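Probable L,D-transpeptidase 3 (Mycobacterium tuberculosis, PDB 6D4K) is a probable L,D-transpeptidase of cell-wall biogenesis that does not make 3->3 peptidoglycan cross-links from tetrapeptide stems and may attach proteins to peptidoglycan. Local coordinates at residues A[96-101]-A[111-116]. Sequence-based numbering, arbitrary orientation.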
loop_
_atom_site.group_PDB
_atom_site.type_symbol
_atom_site.label_atom_id
_atom_site.label_comp_id
_atom_site.label_asym_id
_atom_site.label_seq_id
_atom_site.Cartn_x
_atom_site.Cartn_y
_atom_site.Cartn_z
ATOM N N ALA A 96 -12.387 3.999 10.766
ATOM C CA ALA A 96 -11.682 5.256 10.569
ATOM C C ALA A 96 -11.923 6.202 11.744
ATOM O O ALA A 96 -12.885 6.058 12.508
ATOM C CB ALA A 96 -12.153 5.930 9.279
ATOM N N HIS A 97 -11.033 7.189 11.879
ATOM C CA HIS A 97 -11.207 8.274 12.855
ATOM C C HIS A 97 -11.431 7.749 14.270
ATOM O O HIS A 97 -12.204 8.308 15.050
ATOM C CB HIS A 97 -12.345 9.206 12.443
ATOM C CG HIS A 97 -12.195 9.764 11.068
ATOM N ND1 HIS A 97 -11.258 10.728 10.768
ATOM C CD2 HIS A 97 -12.873 9.526 9.922
ATOM C CE1 HIS A 97 -11.351 11.051 9.493
ATOM N NE2 HIS A 97 -12.331 10.341 8.956
ATOM N N SER A 98 -10.734 6.673 14.618
ATOM C CA SER A 98 -11.009 5.974 15.865
ATOM C C SER A 98 -9.730 5.747 16.658
ATOM O O SER A 98 -8.619 5.848 16.137
ATOM C CB SER A 98 -11.634 4.603 15.596
ATOM O OG SER A 98 -12.879 4.740 14.937
ATOM N N THR A 99 -9.911 5.400 17.925
ATOM C CA THR A 99 -8.845 4.858 18.757
ATOM C C THR A 99 -9.060 3.354 18.849
ATOM O O THR A 99 -10.126 2.907 19.280
ATOM C CB THR A 99 -8.868 5.493 20.148
ATOM O OG1 THR A 99 -8.631 6.900 20.032
ATOM C CG2 THR A 99 -7.801 4.879 21.041
ATOM N N VAL A 100 -8.077 2.580 18.412
ATOM C CA VAL A 100 -8.119 1.126 18.487
ATOM C C VAL A 100 -7.285 0.709 19.685
ATOM O O VAL A 100 -6.114 1.077 19.792
ATOM C CB VAL A 100 -7.581 0.479 17.197
ATOM C CG1 VAL A 100 -7.569 -1.039 17.341
ATOM C CG2 VAL A 100 -8.418 0.894 15.988
ATOM N N GLU A 101 -7.894 -0.019 20.616
ATOM C CA GLU A 101 -7.137 -0.603 21.710
ATOM C C GLU A 101 -6.509 -1.904 21.245
ATOM O O GLU A 101 -7.125 -2.687 20.518
ATOM C CB GLU A 101 -8.028 -0.857 22.922
ATOM C CG GLU A 101 -8.718 0.390 23.423
ATOM C CD GLU A 101 -9.435 0.155 24.733
ATOM O OE1 GLU A 101 -8.778 -0.319 25.685
ATOM O OE2 GLU A 101 -10.651 0.433 24.809
ATOM N N PHE A 111 -3.698 2.774 19.340
ATOM C CA PHE A 111 -3.291 3.596 18.220
ATOM C C PHE A 111 -4.534 4.269 17.678
ATOM O O PHE A 111 -5.644 3.978 18.108
ATOM C CB PHE A 111 -2.501 2.802 17.175
ATOM C CG PHE A 111 -3.289 1.710 16.499
ATOM C CD1 PHE A 111 -4.025 1.984 15.349
ATOM C CD2 PHE A 111 -3.269 0.408 16.990
ATOM C CE1 PHE A 111 -4.721 0.977 14.690
ATOM C CE2 PHE A 111 -3.975 -0.606 16.346
ATOM C CZ PHE A 111 -4.701 -0.321 15.185
ATOM N N LYS A 112 -4.344 5.178 16.743
ATOM C CA LYS A 112 -5.428 5.941 16.157
ATOM C C LYS A 112 -5.443 5.727 14.658
ATOM O O LYS A 112 -4.396 5.570 14.027
ATOM C CB LYS A 112 -5.278 7.437 16.455
ATOM C CG LYS A 112 -5.307 7.695 17.961
ATOM C CD LYS A 112 -6.151 8.902 18.339
ATOM C CE LYS A 112 -5.556 9.648 19.517
ATOM N NZ LYS A 112 -5.192 8.739 20.638
ATOM N N THR A 113 -6.640 5.745 14.090
ATOM C CA THR A 113 -6.790 5.699 12.650
ATOM C C THR A 113 -7.239 7.062 12.136
ATOM O O THR A 113 -8.026 7.756 12.795
ATOM C CB THR A 113 -7.803 4.634 12.231
ATOM O OG1 THR A 113 -9.028 4.839 12.941
ATOM C CG2 THR A 113 -7.262 3.239 12.544
ATOM N N GLY A 114 -6.729 7.443 10.966
ATOM C CA GLY A 114 -7.217 8.617 10.280
ATOM C C GLY A 114 -8.409 8.270 9.407
ATOM O O GLY A 114 -9.147 7.309 9.680
ATOM N N PRO A 115 -8.614 9.031 8.333
ATOM C CA PRO A 115 -9.696 8.703 7.396
ATOM C C PRO A 115 -9.392 7.410 6.651
ATOM O O PRO A 115 -8.233 7.010 6.485
ATOM C CB PRO A 115 -9.707 9.900 6.438
ATOM C CG PRO A 115 -8.294 10.412 6.478
ATOM C CD PRO A 115 -7.809 10.185 7.882
ATOM N N ALA A 116 -10.454 6.765 6.169
ATOM C CA ALA A 116 -10.294 5.586 5.320
ATOM C C ALA A 116 -10.024 6.072 3.907
ATOM O O ALA A 116 -10.931 6.502 3.203
ATOM C CB ALA A 116 -11.533 4.700 5.381
#
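Val100 and Phe111 form an antiparallel hydrogen-bonded pair: Val100 N reaches Phe111 O at 2.8 Å, and Phe111 N returns to Val100 O at 3.0 Å. Their side chains run alongside each other on one face of the sheet. With CG placed between its own backbone N and carbonyl carbon (chi1 64°), the Phe111 ring turns a face to Val100, whose CB lies 3.8 Å from the ring centroid and 20° off the normal, a CH-pi contact. On the other face, Thr99 OG1 lies 3.6 Å from Lys112 CD.

Beyond Thr113 N, which binds Ser98 O in the carbonyl plane (2.8 Å), the regular backbone pairing stops. Ser98 N donates a hydrogen bond to the side-chain oxygen Thr113 OG1 at 3.0 Å. His97 N then bonds to Gly114 O from above the carbonyl plane, 50° out of it, while that same Gly114 O sits over the centre of one face of the His97 ring and His97 NE2 lies 3.5 Å from Pro115 CA.

Further out, Thr113 OG1 donates to Pro95 O while accepting from Ser98 N, His97 NE2 is hydrogen-bonded to Asp133 OD2, and Trp94 meets the Phe111 ring edge-to-face. The contact is the open end of the beta hairpin of strands 99-104 and 107-113; from it residues 114-116 run on to strand 117-122, in the catalytic domain's sheet.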